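Local atomic coordinates of pollen-specific leucine-rich repeat extensin-like protein 1 (Arabidopsis thaliana, PDB entry 6TME), a protein that binds the signalling peptide RALF4 through its leucine-rich repeat domain, probably acting in cell-wall signalling during pollen tube growth. Residues R46-L51 with E111-T116; A160-P164 with E183-K187; T216-F222 with I239-N245. All blocks are in the same frame, centred on the assembly; numbering follows the deposited sequence.

Contact 1: R46-L51 with E111-T116; sequences RAYIAL and ELGLLT
This contact belongs to the N-terminal cap of a leucine-rich repeat (LRR) domain, where a capping helix packs on the convex-side turn of an early repeat. Residues 46-51 are regular alpha-helix; 111-114 form a 3-10 turn, with Leu114 N bonded to Glu111 O (2.8 Å), and Leu115 (phi/psi -81/61) then centres an inverse gamma turn. The CA register pairs Arg46 with Leu114 (5.9 Å), Ala47 with Leu115 (5.6 Å) and Ala50 with Leu112 (5.0 Å). The CA-to-CB bond of Ala50 points toward the turn, placing Ala50 CB 3.6 Å from Glu111 O and 3.7 Å from Leu115 CG. With mt rotamers, Leu112 and Leu115 bring their ends back to the helix, Leu112 CD2 to 3.8 Å from Ala50 O and Leu115 CD2 to 3.8 Å from Ala47 CB. Arg46 extends over Leu114, Arg46 O lying 3.7 Å from Leu114 CB, and brings NH2 within 2.5 Å of Thr116 OG1, at an angle poor for hydrogen bonding. Ala47 and Leu51 also rest on Val94 and Ile97 of strand 92-98, while Leu112 touches Trp54 farther along helix 43-56.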
loop_
_atom_site.group_PDB
_atom_site.type_symbol
_atom_site.label_atom_id
_atom_site.label_comp_id
_atom_site.label_asym_id
_atom_site.label_seq_id
_atom_site.Cartn_x
_atom_site.Cartn_y
_atom_site.Cartn_z
ATOM N N ARG A 46 -13.972 -3.868 30.783
ATOM C CA ARG A 46 -13.482 -4.707 29.699
ATOM C C ARG A 46 -12.295 -4.054 28.988
ATOM O O ARG A 46 -11.318 -4.733 28.637
ATOM C CB ARG A 46 -14.630 -4.988 28.739
ATOM C CG ARG A 46 -15.453 -6.192 29.158
ATOM C CD ARG A 46 -16.795 -6.184 28.495
ATOM N NE ARG A 46 -16.669 -6.034 27.047
ATOM C CZ ARG A 46 -17.453 -5.246 26.317
ATOM N NH1 ARG A 46 -18.427 -4.561 26.905
ATOM N NH2 ARG A 46 -17.277 -5.155 25.003
ATOM N N ALA A 47 -12.329 -2.731 28.809
ATOM C CA ALA A 47 -11.169 -2.067 28.217
ATOM C C ALA A 47 -9.985 -2.093 29.166
ATOM O O ALA A 47 -8.840 -2.269 28.730
ATOM C CB ALA A 47 -11.492 -0.625 27.825
ATOM N N TYR A 48 -10.247 -1.912 30.467
ATOM C CA TYR A 48 -9.184 -1.916 31.466
ATOM C C TYR A 48 -8.437 -3.244 31.459
ATOM O O TYR A 48 -7.203 -3.277 31.466
ATOM C CB TYR A 48 -9.765 -1.643 32.863
ATOM C CG TYR A 48 -8.743 -1.805 33.975
ATOM C CD1 TYR A 48 -7.789 -0.817 34.211
ATOM C CD2 TYR A 48 -8.705 -2.960 34.765
ATOM C CE1 TYR A 48 -6.857 -0.947 35.204
ATOM C CE2 TYR A 48 -7.761 -3.103 35.769
ATOM C CZ TYR A 48 -6.836 -2.088 35.981
ATOM O OH TYR A 48 -5.864 -2.198 36.955
ATOM N N ILE A 49 -9.179 -4.351 31.474
ATOM C CA ILE A 49 -8.565 -5.678 31.458
ATOM C C ILE A 49 -7.731 -5.875 30.186
ATOM O O ILE A 49 -6.576 -6.325 30.237
ATOM C CB ILE A 49 -9.661 -6.750 31.606
ATOM C CG1 ILE A 49 -10.277 -6.690 33.016
ATOM C CG2 ILE A 49 -9.113 -8.153 31.274
ATOM C CD1 ILE A 49 -11.672 -7.387 33.139
ATOM N N ALA A 50 -8.302 -5.522 29.027
ATOM C CA ALA A 50 -7.575 -5.578 27.760
ATOM C C ALA A 50 -6.252 -4.829 27.831
ATOM O O ALA A 50 -5.196 -5.361 27.448
ATOM C CB ALA A 50 -8.437 -5.004 26.637
ATOM N N LEU A 51 -6.287 -3.587 28.320
ATOM C CA LEU A 51 -5.078 -2.772 28.251
ATOM C C LEU A 51 -4.050 -3.230 29.269
ATOM O O LEU A 51 -2.847 -3.161 29.002
ATOM C CB LEU A 51 -5.410 -1.297 28.445
ATOM C CG LEU A 51 -6.242 -0.692 27.318
ATOM C CD1 LEU A 51 -6.868 0.644 27.780
ATOM C CD2 LEU A 51 -5.434 -0.533 26.029
ATOM N N GLU A 111 -6.570 -10.932 24.687
ATOM C CA GLU A 111 -7.474 -10.101 25.477
ATOM C C GLU A 111 -7.816 -8.794 24.771
ATOM O O GLU A 111 -8.849 -8.189 25.082
ATOM C CB GLU A 111 -6.863 -9.817 26.860
ATOM C CG GLU A 111 -6.908 -10.987 27.832
ATOM C CD GLU A 111 -5.892 -12.096 27.520
ATOM O OE1 GLU A 111 -5.034 -11.925 26.620
ATOM O OE2 GLU A 111 -5.963 -13.157 28.183
ATOM N N LEU A 112 -6.989 -8.352 23.815
ATOM C CA LEU A 112 -7.341 -7.166 23.043
ATOM C C LEU A 112 -8.675 -7.343 22.333
ATOM O O LEU A 112 -9.316 -6.345 21.972
ATOM C CB LEU A 112 -6.231 -6.839 22.037
ATOM C CG LEU A 112 -4.907 -6.436 22.707
ATOM C CD1 LEU A 112 -3.816 -6.097 21.720
ATOM C CD2 LEU A 112 -5.125 -5.285 23.687
ATOM N N GLY A 113 -9.126 -8.591 22.157
ATOM C CA GLY A 113 -10.458 -8.842 21.625
ATOM C C GLY A 113 -11.583 -8.257 22.466
ATOM O O GLY A 113 -12.736 -8.231 22.008
ATOM N N LEU A 114 -11.276 -7.788 23.682
ATOM C CA LEU A 114 -12.287 -7.157 24.508
ATOM C C LEU A 114 -12.552 -5.707 24.110
ATOM O O LEU A 114 -13.548 -5.134 24.551
ATOM C CB LEU A 114 -11.877 -7.235 25.985
ATOM C CG LEU A 114 -11.925 -8.637 26.623
ATOM C CD1 LEU A 114 -11.177 -8.656 27.927
ATOM C CD2 LEU A 114 -13.349 -9.187 26.810
ATOM N N LEU A 115 -11.696 -5.099 23.287
ATOM C CA LEU A 115 -11.851 -3.692 22.908
ATOM C C LEU A 115 -12.882 -3.536 21.788
ATOM O O LEU A 115 -12.588 -3.054 20.691
ATOM C CB LEU A 115 -10.501 -3.119 22.493
ATOM C CG LEU A 115 -9.509 -3.060 23.646
ATOM C CD1 LEU A 115 -8.090 -2.711 23.167
ATOM C CD2 LEU A 115 -9.999 -2.056 24.687
ATOM N N THR A 116 -14.119 -3.941 22.086
ATOM C CA THR A 116 -15.086 -4.162 21.012
ATOM C C THR A 116 -15.581 -2.876 20.376
ATOM O O THR A 116 -16.280 -2.942 19.361
ATOM C CB THR A 116 -16.302 -4.958 21.504
ATOM O OG1 THR A 116 -16.851 -4.328 22.660
ATOM C CG2 THR A 116 -15.929 -6.416 21.841
#

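Contact 2: A160-P164 with E183-K187; sequences ALSWP and EIFDK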
loop_
_atom_site.group_PDB
_atom_site.type_symbol
_atom_site.label_atom_id
_atom_site.label_comp_id
_atom_site.label_asym_id
_atom_site.label_seq_id
_atom_site.Cartn_x
_atom_site.Cartn_y
_atom_site.Cartn_z
ATOM N N ALA A 160 -8.399 -9.894 9.417
ATOM C CA ALA A 160 -8.821 -8.664 8.756
ATOM C C ALA A 160 -9.998 -8.896 7.820
ATOM O O ALA A 160 -10.779 -7.968 7.577
ATOM C CB ALA A 160 -7.655 -8.046 7.989
ATOM N N LEU A 161 -10.158 -10.122 7.296
ATOM C CA LEU A 161 -11.265 -10.391 6.383
ATOM C C LEU A 161 -12.606 -10.400 7.100
ATOM O O LEU A 161 -13.650 -10.315 6.447
ATOM C CB LEU A 161 -11.050 -11.724 5.673
ATOM C CG LEU A 161 -9.779 -11.816 4.809
ATOM C CD1 LEU A 161 -9.481 -13.261 4.424
ATOM C CD2 LEU A 161 -9.895 -10.936 3.570
ATOM N N SER A 162 -12.604 -10.494 8.423
ATOM C CA SER A 162 -13.844 -10.609 9.168
ATOM C C SER A 162 -14.460 -9.261 9.522
ATOM O O SER A 162 -15.547 -9.234 10.095
ATOM C CB SER A 162 -13.606 -11.414 10.451
ATOM O OG SER A 162 -12.943 -10.613 11.410
ATOM N N TRP A 163 -13.812 -8.146 9.186
ATOM C CA TRP A 163 -14.282 -6.842 9.637
ATOM C C TRP A 163 -15.196 -6.252 8.574
ATOM O O TRP A 163 -14.723 -5.954 7.475
ATOM C CB TRP A 163 -13.110 -5.915 9.910
ATOM C CG TRP A 163 -12.285 -6.339 11.085
ATOM C CD1 TRP A 163 -12.742 -6.894 12.236
ATOM C CD2 TRP A 163 -10.858 -6.257 11.220
ATOM N NE1 TRP A 163 -11.699 -7.153 13.092
ATOM C CE2 TRP A 163 -10.530 -6.772 12.496
ATOM C CE3 TRP A 163 -9.827 -5.784 10.393
ATOM C CZ2 TRP A 163 -9.217 -6.830 12.970
ATOM C CZ3 TRP A 163 -8.522 -5.853 10.857
ATOM C CH2 TRP A 163 -8.228 -6.368 12.138
ATOM N N PRO A 164 -16.495 -6.061 8.849
ATOM C CA PRO A 164 -17.419 -5.574 7.799
ATOM C C PRO A 164 -17.292 -4.088 7.464
ATOM O O PRO A 164 -17.895 -3.640 6.485
ATOM C CB PRO A 164 -18.799 -5.876 8.381
ATOM C CG PRO A 164 -18.576 -5.840 9.917
ATOM C CD PRO A 164 -17.178 -6.399 10.109
ATOM N N GLU A 183 -9.698 -13.357 -1.599
ATOM C CA GLU A 183 -10.896 -12.665 -1.144
ATOM C C GLU A 183 -10.606 -11.275 -0.576
ATOM O O GLU A 183 -11.551 -10.502 -0.404
ATOM C CB GLU A 183 -11.631 -13.535 -0.112
ATOM C CG GLU A 183 -10.800 -13.995 1.084
ATOM C CD GLU A 183 -10.115 -15.349 0.869
ATOM O OE1 GLU A 183 -9.825 -15.702 -0.294
ATOM O OE2 GLU A 183 -9.871 -16.065 1.871
ATOM N N ILE A 184 -9.337 -10.925 -0.310
ATOM C CA ILE A 184 -9.017 -9.593 0.210
ATOM C C ILE A 184 -9.507 -8.499 -0.733
ATOM O O ILE A 184 -9.897 -7.416 -0.282
ATOM C CB ILE A 184 -7.502 -9.445 0.486
ATOM C CG1 ILE A 184 -7.215 -8.167 1.274
ATOM C CG2 ILE A 184 -6.734 -9.294 -0.807
ATOM C CD1 ILE A 184 -7.730 -8.179 2.687
ATOM N N PHE A 185 -9.514 -8.754 -2.046
ATOM C CA PHE A 185 -9.987 -7.745 -2.989
ATOM C C PHE A 185 -11.507 -7.698 -3.098
ATOM O O PHE A 185 -12.033 -6.805 -3.779
ATOM C CB PHE A 185 -9.317 -7.961 -4.361
ATOM C CG PHE A 185 -7.833 -7.746 -4.312
ATOM C CD1 PHE A 185 -7.320 -6.479 -4.072
ATOM C CD2 PHE A 185 -6.956 -8.810 -4.398
ATOM C CE1 PHE A 185 -5.954 -6.264 -3.963
ATOM C CE2 PHE A 185 -5.593 -8.603 -4.290
ATOM C CZ PHE A 185 -5.094 -7.321 -4.071
ATOM N N ASP A 186 -12.223 -8.613 -2.421
ATOM C CA ASP A 186 -13.682 -8.544 -2.330
ATOM C C ASP A 186 -14.154 -7.570 -1.250
ATOM O O ASP A 186 -15.269 -7.050 -1.350
ATOM C CB ASP A 186 -14.286 -9.924 -2.035
ATOM C CG ASP A 186 -13.881 -10.985 -3.044
ATOM O OD1 ASP A 186 -13.840 -10.689 -4.257
ATOM O OD2 ASP A 186 -13.591 -12.124 -2.608
ATOM N N LYS A 187 -13.362 -7.342 -0.198
ATOM C CA LYS A 187 -13.713 -6.303 0.770
ATOM C C LYS A 187 -13.725 -4.939 0.083
ATOM O O LYS A 187 -13.045 -4.725 -0.926
ATOM C CB LYS A 187 -12.715 -6.280 1.929
ATOM C CG LYS A 187 -12.344 -7.632 2.521
ATOM C CD LYS A 187 -13.400 -8.105 3.489
ATOM C CE LYS A 187 -13.390 -7.292 4.780
ATOM N NZ LYS A 187 -14.734 -7.319 5.405
#
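Ala160, in a 3-10 turn that runs to Ser162, meets the facing segment through its backbone: its carbonyl O lies 3.9 Å from Lys187 CE, while its side chain packs on Leu169 of strand 168-170. Leu161 carries the largest share of the buried surface. Its CA-to-CB bond runs sideways, but the mt rotamer swings the branched end across to 183-187, where Leu161 CD2 sits 3.6 Å from Ile184 CD1 and Leu161 CD1 lies 3.7 Å from Glu183 CG, the aliphatic part of an acidic side chain. Leu161 CD2 is also 4.2 Å from Lys187 CG. The closest CA pair is Leu161 with Ile184, at 6.6 Å, so these two turns are joined through side chains and one lysine ammonium group, not by backbone pairing. Both are 3-10 turns in the stretch between a repeat's second strand and the first strand of the next repeat, and their stacking one repeat apart is the convex-side packing of an LRR solenoid; Ile184 also reaches inward to Leu169 and Phe156. The Leu161 carbonyl O accepts a weak hydrogen bond from Lys187 NZ (3.4 Å). Ser162 turns away, its OG bonded to Val159 O. At Trp163 the backbone opens to an extended conformation (phi/psi -93/115), and its carbonyl O receives a very short hydrogen bond from Lys187 NZ (2.5 Å). The indole leads away from 183-187: its NE1 bonds to Leu136 O of the preceding repeat, and its ring meets Phe145 on strand 144-146. Pro164 lies at the edge of the contact, its CA 4.0 Å from Lys187 NZ.

Contact 3: T216-F222 with I239-N245; sequences TFAHNKF and IVFIGNN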
loop_
_atom_site.group_PDB
_atom_site.type_symbol
_atom_site.label_atom_id
_atom_site.label_comp_id
_atom_site.label_asym_id
_atom_site.label_seq_id
_atom_site.Cartn_x
_atom_site.Cartn_y
_atom_site.Cartn_z
ATOM N N THR A 216 -0.441 -1.372 -2.869
ATOM C CA THR A 216 0.989 -1.616 -3.009
ATOM C C THR A 216 1.313 -3.092 -2.797
ATOM O O THR A 216 0.846 -3.708 -1.823
ATOM C CB THR A 216 1.819 -0.738 -2.051
ATOM O OG1 THR A 216 1.600 -1.099 -0.677
ATOM C CG2 THR A 216 1.493 0.745 -2.272
ATOM N N PHE A 217 2.087 -3.653 -3.742
ATOM C CA PHE A 217 2.655 -5.002 -3.689
ATOM C C PHE A 217 4.176 -4.987 -3.638
ATOM O O PHE A 217 4.791 -6.064 -3.618
ATOM C CB PHE A 217 2.283 -5.828 -4.932
ATOM C CG PHE A 217 0.832 -5.999 -5.164
ATOM C CD1 PHE A 217 0.159 -7.086 -4.621
ATOM C CD2 PHE A 217 0.144 -5.113 -5.973
ATOM C CE1 PHE A 217 -1.198 -7.270 -4.851
ATOM C CE2 PHE A 217 -1.215 -5.278 -6.202
ATOM C CZ PHE A 217 -1.888 -6.362 -5.637
ATOM N N ALA A 218 4.791 -3.802 -3.704
ATOM C CA ALA A 218 6.235 -3.673 -3.889
ATOM C C ALA A 218 7.016 -4.559 -2.918
ATOM O O ALA A 218 6.583 -4.806 -1.798
ATOM C CB ALA A 218 6.639 -2.207 -3.699
ATOM N N HIS A 219 8.180 -5.042 -3.363
ATOM C CA HIS A 219 9.159 -5.728 -2.503
ATOM C C HIS A 219 8.556 -6.939 -1.789
ATOM O O HIS A 219 8.610 -7.086 -0.556
ATOM C CB HIS A 219 9.782 -4.752 -1.508
ATOM C CG HIS A 219 10.518 -3.635 -2.173
ATOM N ND1 HIS A 219 11.452 -3.852 -3.161
ATOM C CD2 HIS A 219 10.430 -2.294 -2.028
ATOM C CE1 HIS A 219 11.917 -2.693 -3.583
ATOM N NE2 HIS A 219 11.306 -1.731 -2.922
ATOM N N ASN A 220 7.969 -7.815 -2.592
ATOM C CA ASN A 220 7.580 -9.137 -2.127
ATOM C C ASN A 220 8.229 -10.138 -3.080
ATOM O O ASN A 220 9.160 -9.803 -3.823
ATOM C CB ASN A 220 6.057 -9.223 -2.040
ATOM C CG ASN A 220 5.533 -8.555 -0.801
ATOM O OD1 ASN A 220 5.682 -9.094 0.306
ATOM N ND2 ASN A 220 4.946 -7.356 -0.960
ATOM N N LYS A 221 7.727 -11.367 -3.089
ATOM C CA LYS A 221 8.151 -12.372 -4.058
ATOM C C LYS A 221 6.948 -12.897 -4.828
ATOM O O LYS A 221 6.764 -14.091 -5.003
ATOM C CB LYS A 221 8.927 -13.512 -3.384
ATOM C CG LYS A 221 10.296 -13.069 -2.793
ATOM C CD LYS A 221 11.358 -12.793 -3.885
ATOM C CE LYS A 221 12.543 -13.783 -3.871
ATOM N NZ LYS A 221 13.020 -14.210 -5.254
ATOM N N PHE A 222 6.106 -11.983 -5.279
ATOM C CA PHE A 222 5.033 -12.315 -6.196
ATOM C C PHE A 222 5.584 -12.714 -7.564
ATOM O O PHE A 222 6.566 -12.148 -8.050
ATOM C CB PHE A 222 4.103 -11.126 -6.368
ATOM C CG PHE A 222 3.258 -10.857 -5.171
ATOM C CD1 PHE A 222 2.204 -11.699 -4.856
ATOM C CD2 PHE A 222 3.504 -9.742 -4.371
ATOM C CE1 PHE A 222 1.404 -11.439 -3.748
ATOM C CE2 PHE A 222 2.717 -9.478 -3.272
ATOM C CZ PHE A 222 1.657 -10.325 -2.959
ATOM N N ILE A 239 -0.905 2.232 -8.062
ATOM C CA ILE A 239 -0.598 0.813 -7.909
ATOM C C ILE A 239 0.907 0.632 -8.060
ATOM O O ILE A 239 1.516 1.156 -8.997
ATOM C CB ILE A 239 -1.379 -0.067 -8.909
ATOM C CG1 ILE A 239 -1.231 -1.549 -8.545
ATOM C CG2 ILE A 239 -0.966 0.194 -10.379
ATOM C CD1 ILE A 239 -2.517 -2.338 -8.712
ATOM N N VAL A 240 1.517 -0.076 -7.118
ATOM C CA VAL A 240 2.968 -0.166 -7.028
ATOM C C VAL A 240 3.364 -1.634 -6.929
ATOM O O VAL A 240 2.961 -2.321 -5.983
ATOM C CB VAL A 240 3.501 0.631 -5.830
ATOM C CG1 VAL A 240 5.020 0.610 -5.806
ATOM C CG2 VAL A 240 2.976 2.075 -5.894
ATOM N N PHE A 241 4.138 -2.109 -7.919
ATOM C CA PHE A 241 4.634 -3.478 -8.018
ATOM C C PHE A 241 6.149 -3.591 -7.877
ATOM O O PHE A 241 6.687 -4.686 -8.076
ATOM C CB PHE A 241 4.298 -4.101 -9.378
ATOM C CG PHE A 241 2.848 -4.225 -9.688
ATOM C CD1 PHE A 241 2.104 -5.292 -9.196
ATOM C CD2 PHE A 241 2.250 -3.339 -10.571
ATOM C CE1 PHE A 241 0.761 -5.424 -9.522
ATOM C CE2 PHE A 241 0.918 -3.461 -10.903
ATOM C CZ PHE A 241 0.167 -4.506 -10.385
ATOM N N ILE A 242 6.854 -2.493 -7.608
ATOM C CA ILE A 242 8.314 -2.470 -7.545
ATOM C C ILE A 242 8.899 -3.729 -6.901
ATOM O O ILE A 242 8.596 -4.053 -5.746
ATOM C CB ILE A 242 8.811 -1.231 -6.775
ATOM C CG1 ILE A 242 8.204 0.035 -7.329
ATOM C CG2 ILE A 242 10.339 -1.128 -6.836
ATOM C CD1 ILE A 242 8.627 1.256 -6.546
ATOM N N GLY A 243 9.772 -4.423 -7.625
ATOM C CA GLY A 243 10.640 -5.387 -6.979
ATOM C C GLY A 243 9.954 -6.682 -6.602
ATOM O O GLY A 243 9.874 -7.030 -5.428
ATOM N N ASN A 244 9.420 -7.381 -7.593
ATOM C CA ASN A 244 8.817 -8.688 -7.394
ATOM C C ASN A 244 9.412 -9.602 -8.462
ATOM O O ASN A 244 10.458 -9.321 -9.061
ATOM C CB ASN A 244 7.287 -8.602 -7.451
ATOM C CG ASN A 244 6.682 -8.141 -6.139
ATOM O OD1 ASN A 244 6.647 -8.890 -5.159
ATOM N ND2 ASN A 244 6.206 -6.899 -6.110
ATOM N N ASN A 245 8.751 -10.726 -8.702
ATOM C CA ASN A 245 9.200 -11.651 -9.724
ATOM C C ASN A 245 8.079 -11.889 -10.718
ATOM O O ASN A 245 7.787 -13.035 -11.078
ATOM C CB ASN A 245 9.669 -12.956 -9.085
ATOM C CG ASN A 245 11.032 -12.812 -8.450
ATOM O OD1 ASN A 245 11.989 -12.349 -9.096
ATOM N ND2 ASN A 245 11.129 -13.161 -7.171
#
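Asn244, Phe217 and Asn245 have the most surface covered here. The Asn244 side chain reaches back into the 216-222 segment: ND2 donates to Phe217 O (3.0 Å) and, within its own turn, to Phe241 O (3.0 Å), while OD1, whose position is less certain, accepts from Phe222 N (3.1 Å). Asn220 repeats the pattern one coil earlier, its ND2 bonding Phe217 O (3.0 Å) and its OD1 bonding Phe199 N of the preceding repeat. Such stacked asparagines are the asparagine column of the LRR fold, holding successive coils together as each coil leaves its parallel strand. On that strand Thr216 bridges Val240, and Phe217 N donates to Val240 O (2.7 Å). Apolar side chains of the RALF4 chain pack on Ala218, His219 and Ile242, and Thr216 packs on the backbone of that peptide. The Phe217 ring turns inward and lies almost parallel to the Phe241 ring (3°), but slid aside, with centroids 5.4 Å apart; Phe217 CE2 is 4.1 Å from Ile239 CD1. Beyond the strand, His219 N bonds to Ile242 O (2.6 Å). Asn245 continues the coil-to-coil pairing through its backbone, Asn245 N to Phe222 O at 2.7 Å.

Overall arrangement
From the N terminus, helix 43-56 opens contact 1, which closes when the chain returns through strands 80-85 and 92-98 to the turn at 111-116, so the cap is fastened to the start of the solenoid. Contact 2 follows, its segments one repeat apart, and contact 3 again joins two consecutive coils. The three loops run in series; none nests in or crosses another. Centres of contacts 1 and 2 lie about 23 Å apart, those of 2 and 3 about 21 Å. Contacts 2 and 3 touch: Phe185 CZ packs on Phe217 CZ at 3.7 Å, linking a convex-side turn to the coil just past strand 214-216, through the solenoid's interior.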